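Local coordinates for small ribosomal subunit protein uS8 (Aquifex aeolicus, PDB 3RF2) that probably binds directly to the central domain of 16S rRNA as a primary binding protein and helps coordinate assembly of the platform of the 30S subunit, at residues Met149-His152 against Glu153-Met157; Tyr100-Pro103 against Lys104-Ser108. All blocks are in the same frame, centred on the assembly; numbering follows the deposited sequence.

Interaction 1: residues Met149-His152 against Glu153-Met157; sequences MTDH and EARRM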
ATOM      1  N   MET A 149      -6.165   6.207   8.874  1.00 34.72           N
ATOM      2  CA  MET A 149      -6.326   5.172   9.895  1.00 33.52           C
ATOM      3  C   MET A 149      -7.457   4.214   9.541  1.00 33.42           C
ATOM      4  O   MET A 149      -8.126   4.389   8.525  1.00 34.40           O
ATOM      5  CB  MET A 149      -6.617   5.828  11.247  1.00 35.62           C
ATOM      6  CG  MET A 149      -7.791   6.815  11.192  1.00 37.47           C
ATOM      7  SD  MET A 149      -8.314   7.483  12.790  1.00 45.97           S
ATOM      8  CE  MET A 149      -7.026   8.699  13.111  1.00 40.91           C
ATOM      9  N   THR A 150      -7.691   3.218  10.389  1.00 28.12           N
ATOM     10  CA  THR A 150      -8.742   2.254  10.113  1.00 29.59           C
ATOM     11  C   THR A 150     -10.094   2.803  10.502  1.00 29.95           C
ATOM     12  O   THR A 150     -10.199   3.842  11.160  1.00 28.11           O
ATOM     13  CB  THR A 150      -8.519   0.903  10.820  1.00 29.12           C
ATOM     14  OG1 THR A 150      -8.542   1.086  12.238  1.00 29.61           O
ATOM     15  CG2 THR A 150      -7.187   0.316  10.423  1.00 24.62           C
ATOM     16  N   ASP A 151     -11.135   2.112  10.060  1.00 28.78           N
ATOM     17  CA  ASP A 151     -12.477   2.479  10.454  1.00 25.29           C
ATOM     18  C   ASP A 151     -12.588   2.299  11.957  1.00 29.41           C
ATOM     19  O   ASP A 151     -13.119   3.153  12.652  1.00 30.53           O
ATOM     20  CB  ASP A 151     -13.526   1.646   9.710  1.00 25.50           C
ATOM     21  CG  ASP A 151     -13.267   0.142   9.830  1.00 30.23           C
ATOM     22  OD1 ASP A 151     -12.209  -0.322   9.360  1.00 28.47           O
ATOM     23  OD2 ASP A 151     -14.118  -0.565  10.391  1.00 29.16           O
ATOM     24  N   HIS A 152     -12.050   1.199  12.463  1.00 35.06           N
ATOM     25  CA  HIS A 152     -12.072   0.955  13.897  1.00 37.12           C
ATOM     26  C   HIS A 152     -11.503   2.140  14.672  1.00 40.71           C
ATOM     27  O   HIS A 152     -12.081   2.583  15.666  1.00 41.76           O
ATOM     28  CB  HIS A 152     -11.327  -0.339  14.250  1.00 37.59           C
ATOM     29  CG  HIS A 152     -11.295  -0.632  15.717  1.00 47.87           C
ATOM     30  ND1 HIS A 152     -10.321  -0.133  16.559  1.00 52.96           N
ATOM     31  CD2 HIS A 152     -12.125  -1.362  16.505  1.00 49.37           C
ATOM     32  CE1 HIS A 152     -10.550  -0.542  17.793  1.00 53.12           C
ATOM     33  NE2 HIS A 152     -11.642  -1.291  17.786  1.00 51.09           N
ATOM     34  N   GLU A 153     -10.375   2.669  14.221  1.00 43.97           N
ATOM     35  CA  GLU A 153      -9.759   3.784  14.934  1.00 44.35           C
ATOM     36  C   GLU A 153     -10.550   5.076  14.750  1.00 40.35           C
ATOM     37  O   GLU A 153     -10.740   5.832  15.705  1.00 40.70           O
ATOM     38  CB  GLU A 153      -8.296   3.952  14.523  1.00 50.89           C
ATOM     39  CG  GLU A 153      -7.439   2.769  14.948  1.00 56.22           C
ATOM     40  CD  GLU A 153      -6.066   2.753  14.302  1.00 63.78           C
ATOM     41  OE1 GLU A 153      -5.924   3.228  13.146  1.00 61.73           O
ATOM     42  OE2 GLU A 153      -5.125   2.256  14.961  1.00 69.49           O
ATOM     43  N   ALA A 154     -11.020   5.328  13.533  1.00 37.23           N
ATOM     44  CA  ALA A 154     -11.843   6.507  13.288  1.00 37.97           C
ATOM     45  C   ALA A 154     -13.031   6.504  14.244  1.00 39.34           C
ATOM     46  O   ALA A 154     -13.334   7.524  14.860  1.00 44.22           O
ATOM     47  CB  ALA A 154     -12.313   6.557  11.840  1.00 35.10           C
ATOM     48  N   ARG A 155     -13.693   5.356  14.381  1.00 36.66           N
ATOM     49  CA  ARG A 155     -14.822   5.250  15.304  1.00 38.46           C
ATOM     50  C   ARG A 155     -14.390   5.558  16.733  1.00 46.90           C
ATOM     51  O   ARG A 155     -15.017   6.368  17.422  1.00 49.29           O
ATOM     52  CB  ARG A 155     -15.491   3.868  15.241  1.00 37.29           C
ATOM     53  CG  ARG A 155     -16.569   3.740  14.165  1.00 35.77           C
ATOM     54  CD  ARG A 155     -17.210   2.362  14.179  1.00 37.74           C
ATOM     55  NE  ARG A 155     -17.392   1.868  12.824  1.00 39.51           N
ATOM     56  CZ  ARG A 155     -16.583   0.999  12.227  1.00 40.62           C
ATOM     57  NH1 ARG A 155     -15.532   0.499  12.874  1.00 39.76           N
ATOM     58  NH2 ARG A 155     -16.832   0.625  10.978  1.00 38.70           N
ATOM     59  N   ARG A 156     -13.314   4.912  17.174  1.00 50.77           N
ATOM     60  CA  ARG A 156     -12.823   5.094  18.532  1.00 52.05           C
ATOM     61  C   ARG A 156     -12.544   6.566  18.783  1.00 53.84           C
ATOM     62  O   ARG A 156     -12.827   7.089  19.860  1.00 54.91           O
ATOM     63  CB  ARG A 156     -11.560   4.264  18.771  1.00 55.51           C
ATOM     64  CG  ARG A 156     -11.031   4.341  20.201  1.00 59.65           C
ATOM     65  CD  ARG A 156      -9.728   3.564  20.389  1.00 60.28           C
ATOM     66  NE  ARG A 156      -8.546   4.343  20.033  1.00 62.74           N
ATOM     67  CZ  ARG A 156      -7.760   4.086  18.990  1.00 64.40           C
ATOM     68  NH1 ARG A 156      -8.026   3.061  18.187  1.00 63.03           N
ATOM     69  NH2 ARG A 156      -6.700   4.853  18.756  1.00 66.00           N
ATOM     70  N   MET A 157     -11.993   7.232  17.774  1.00 55.47           N
ATOM     71  CA  MET A 157     -11.653   8.644  17.879  1.00 59.49           C
ATOM     72  C   MET A 157     -12.847   9.555  17.576  1.00 64.54           C
ATOM     73  O   MET A 157     -12.710  10.780  17.516  1.00 67.00           O
ATOM     74  CB  MET A 157     -10.488   8.976  16.948  1.00 58.09           C
ATOM     75  CG  MET A 157      -9.181   8.298  17.335  1.00 58.04           C
ATOM     76  SD  MET A 157      -7.757   8.940  16.421  1.00 67.25           S
ATOM     77  CE  MET A 157      -7.930  10.704  16.676  1.00 62.76           C
TER
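Ala154 N donates to Thr150 O at 2.9 Å, the first of three backbone i to i+4 bonds that join the two segments; Arg155 N to Asp151 O and Arg156 N to His152 O follow as strand 149-150 runs into helix 151-156. Thr150 is the N-cap: its OG1 accepts from Glu153 N at 3.1 Å, and chi1 of 63°, between the backbone N and the carbonyl carbon, sets OG1 within reach of that amide. Glu153 answers with OE1, which takes Thr150 N at 3.3 Å on its anti side, somewhat out of the carboxylate plane, along an almost straight N-H. Together they make a capping box, which satisfies amides at the helix start; Glu153 OE2 turns to Lys42. Asp151 and Arg155 lie alongside, pointing the same way. Arg155 presents NH1 and NH2 end-on to the single oxygen Asp151 OD2, each at 3.0 Å, with the carboxylate and guanidinium planes 86° apart. Asp151 OD1 accepts from Ala140 N, while Arg155 NH2 also reaches Met130 O and the guanidinium meets Tyr132 in a cation-pi contact. A leucine in place of Arg155 would probably leave Asp151 OD2 without these two donors and Met130 O without the NH2 bond. Met149 SD passes Ala154 CB at 4.2 Å, and a bend at chi3 brings Met149 CE to 3.4 Å from Met157 SD; Met149 packs on Val142 and Thr144, Met157 on Ala146.

Interaction 2: residues Tyr100-Pro103 against Lys104-Ser108; sequences YLDP and KKRKS
Tyr100 and Ser108 face each other through a single backbone bridge, their CA atoms 4.3 Å apart, and between them the chain doubles back. Next to the bridge, Leu101 N donates to Lys107 O at 2.7 Å. At the far end Lys105 N reaches Asp102 O at 2.9 Å and so closes a type I turn over Asp102-Lys105. The carboxylate of Asp102 makes the bonds between these two. With chi1 at 60° it folds back over its own backbone, and both oxygens meet the returning arm of the turn. OD2 takes Arg106 N at 3.0 Å through its syn lone pair; OD1 takes Lys107 N at 2.8 Å, also on the syn side but 34° out of the carboxylate plane. One side chain thus satisfies two successive amides, and this double grip fixes the rotation of the carboxylate. The two N-H groups probably ease its negative charge; Arg106 NE and Lys107 NZ are near but not in contact. Lys105 crosses Tyr100 obliquely: its CB sits 3.8 Å from the ring centroid over one face, a CH-pi contact, and CG and CD run on over the same face toward CD2 and CE2. The polar ends look beyond the turn, Lys105 NZ to Asp23 OD1 in a salt bridge and to Arg21 O, Tyr100 OH to Asp22 O, and Ser108 OG to Ile110 O. The arrangement is that of a tight, hairpin-like reversal at the start of the surface loop between strands 93-98 and 113-115: a type I turn next to a single beta bridge, with Lys105, left-handed in its backbone angles, as the last residue of the turn, and the returning arm held by an aspartate bound to consecutive backbone amides.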
ATOM      1  N   TYR A 100       2.598 -13.400   3.105  1.00 26.65           N
ATOM      2  CA  TYR A 100       1.813 -14.622   2.938  1.00 29.63           C
ATOM      3  C   TYR A 100       1.809 -15.414   4.242  1.00 32.55           C
ATOM      4  O   TYR A 100       2.727 -15.287   5.043  1.00 31.30           O
ATOM      5  CB  TYR A 100       2.394 -15.487   1.832  1.00 26.91           C
ATOM      6  CG  TYR A 100       2.593 -14.736   0.546  1.00 27.59           C
ATOM      7  CD1 TYR A 100       1.624 -14.777  -0.455  1.00 26.14           C
ATOM      8  CD2 TYR A 100       3.743 -13.975   0.336  1.00 26.77           C
ATOM      9  CE1 TYR A 100       1.787 -14.090  -1.629  1.00 24.59           C
ATOM     10  CE2 TYR A 100       3.916 -13.265  -0.842  1.00 27.69           C
ATOM     11  CZ  TYR A 100       2.936 -13.339  -1.819  1.00 27.93           C
ATOM     12  OH  TYR A 100       3.103 -12.665  -2.983  1.00 26.89           O
ATOM     13  N   LEU A 101       0.782 -16.234   4.444  1.00 33.01           N
ATOM     14  CA  LEU A 101       0.681 -17.037   5.653  1.00 39.02           C
ATOM     15  C   LEU A 101       1.512 -18.315   5.612  1.00 39.82           C
ATOM     16  O   LEU A 101       2.064 -18.730   6.632  1.00 41.42           O
ATOM     17  CB  LEU A 101      -0.780 -17.358   5.971  1.00 42.40           C
ATOM     18  CG  LEU A 101      -1.422 -16.159   6.678  1.00 44.10           C
ATOM     19  CD1 LEU A 101      -2.125 -15.198   5.703  1.00 39.83           C
ATOM     20  CD2 LEU A 101      -2.364 -16.613   7.771  1.00 49.59           C
ATOM     21  N   ASP A 102       1.611 -18.926   4.437  1.00 34.64           N
ATOM     22  CA  ASP A 102       2.268 -20.224   4.318  1.00 38.80           C
ATOM     23  C   ASP A 102       3.607 -20.079   3.608  1.00 39.35           C
ATOM     24  O   ASP A 102       3.771 -19.165   2.810  1.00 38.14           O
ATOM     25  CB  ASP A 102       1.393 -21.167   3.512  1.00 39.54           C
ATOM     26  CG  ASP A 102       1.129 -20.645   2.118  1.00 42.25           C
ATOM     27  OD1 ASP A 102       0.760 -19.458   1.999  1.00 44.76           O
ATOM     28  OD2 ASP A 102       1.311 -21.403   1.142  1.00 41.84           O
ATOM     29  N   PRO A 103       4.556 -21.000   3.880  1.00 37.39           N
ATOM     30  CA  PRO A 103       5.873 -20.994   3.235  1.00 39.52           C
ATOM     31  C   PRO A 103       5.800 -20.951   1.706  1.00 41.63           C
ATOM     32  O   PRO A 103       6.627 -20.286   1.098  1.00 43.77           O
ATOM     33  CB  PRO A 103       6.494 -22.311   3.701  1.00 40.18           C
ATOM     34  CG  PRO A 103       5.860 -22.557   5.041  1.00 40.08           C
ATOM     35  CD  PRO A 103       4.434 -22.086   4.866  1.00 38.20           C
ATOM     36  N   LYS A 104       4.833 -21.631   1.099  1.00 39.06           N
ATOM     37  CA  LYS A 104       4.737 -21.658  -0.361  1.00 41.01           C
ATOM     38  C   LYS A 104       4.051 -20.418  -0.947  1.00 37.49           C
ATOM     39  O   LYS A 104       3.922 -20.290  -2.159  1.00 40.97           O
ATOM     40  CB  LYS A 104       4.031 -22.937  -0.832  1.00 48.19           C
ATOM     41  CG  LYS A 104       4.866 -24.211  -0.687  1.00 52.84           C
ATOM     42  CD  LYS A 104       3.990 -25.464  -0.780  1.00 57.68           C
ATOM     43  CE  LYS A 104       4.401 -26.376  -1.937  1.00 62.39           C
ATOM     44  NZ  LYS A 104       3.527 -27.587  -2.058  1.00 63.53           N
ATOM     45  N   LYS A 105       3.594 -19.512  -0.095  1.00 33.95           N
ATOM     46  CA  LYS A 105       3.025 -18.255  -0.583  1.00 36.81           C
ATOM     47  C   LYS A 105       1.731 -18.431  -1.382  1.00 37.88           C
ATOM     48  O   LYS A 105       1.431 -17.627  -2.260  1.00 34.54           O
ATOM     49  CB  LYS A 105       4.057 -17.482  -1.425  1.00 33.92           C
ATOM     50  CG  LYS A 105       5.316 -17.102  -0.648  1.00 34.52           C
ATOM     51  CD  LYS A 105       6.260 -16.238  -1.486  1.00 36.01           C
ATOM     52  CE  LYS A 105       6.858 -17.017  -2.650  1.00 38.80           C
ATOM     53  NZ  LYS A 105       7.885 -16.223  -3.392  1.00 42.13           N
ATOM     54  N   ARG A 106       0.973 -19.477  -1.075  1.00 37.86           N
ATOM     55  CA  ARG A 106      -0.307 -19.706  -1.734  1.00 47.85           C
ATOM     56  C   ARG A 106      -1.463 -18.998  -1.012  1.00 49.25           C
ATOM     57  O   ARG A 106      -2.543 -18.812  -1.578  1.00 52.91           O
ATOM     58  CB  ARG A 106      -0.585 -21.204  -1.852  1.00 55.56           C
ATOM     59  CG  ARG A 106       0.374 -21.932  -2.797  1.00 62.67           C
ATOM     60  CD  ARG A 106       0.190 -23.449  -2.741  1.00 69.96           C
ATOM     61  NE  ARG A 106       1.051 -24.149  -3.698  1.00 77.34           N
ATOM     62  CZ  ARG A 106       1.368 -25.439  -3.620  1.00 81.68           C
ATOM     63  NH1 ARG A 106       0.904 -26.180  -2.621  1.00 82.08           N
ATOM     64  NH2 ARG A 106       2.157 -25.986  -4.539  1.00 83.12           N
ATOM     65  N   LYS A 107      -1.224 -18.596   0.230  1.00 43.49           N
ATOM     66  CA  LYS A 107      -2.220 -17.888   1.022  1.00 40.25           C
ATOM     67  C   LYS A 107      -1.735 -16.464   1.375  1.00 36.32           C
ATOM     68  O   LYS A 107      -0.951 -16.271   2.315  1.00 34.94           O
ATOM     69  CB  LYS A 107      -2.548 -18.684   2.301  1.00 40.14           C
ATOM     70  CG  LYS A 107      -3.211 -20.059   2.047  1.00 46.84           C
ATOM     71  CD  LYS A 107      -3.206 -20.994   3.285  1.00 51.60           C
ATOM     72  CE  LYS A 107      -3.863 -20.333   4.505  1.00 52.90           C
ATOM     73  NZ  LYS A 107      -4.003 -21.224   5.697  1.00 54.05           N
ATOM     74  N   SER A 108      -2.207 -15.482   0.611  1.00 32.04           N
ATOM     75  CA  SER A 108      -1.893 -14.072   0.833  1.00 31.04           C
ATOM     76  C   SER A 108      -2.618 -13.510   2.056  1.00 32.56           C
ATOM     77  O   SER A 108      -3.759 -13.876   2.339  1.00 35.26           O
ATOM     78  CB  SER A 108      -2.289 -13.265  -0.409  1.00 35.98           C
ATOM     79  OG  SER A 108      -2.261 -11.870  -0.173  1.00 37.93           O
TER

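From the N terminus, the chain first completes the three-stranded sheet of 24-28, 46-51 and 93-98, and interaction 2 comes directly after the last of these. It closes the turn at 100-108 and, through residues 21-23, ties it to the chain just ahead of strand 24-28. The chain then enters the second sheet, whose strands 113-115, 124-125 and 139-144 precede interaction 1. That contact closes no long loop; it starts helix 151-156 off strand 149-150, links it to strand 139-144 and helix 31-43, and leads on to strand 161-167. The two contacts follow in series, neither nested nor crossed, with nearest atoms about 17 Å apart.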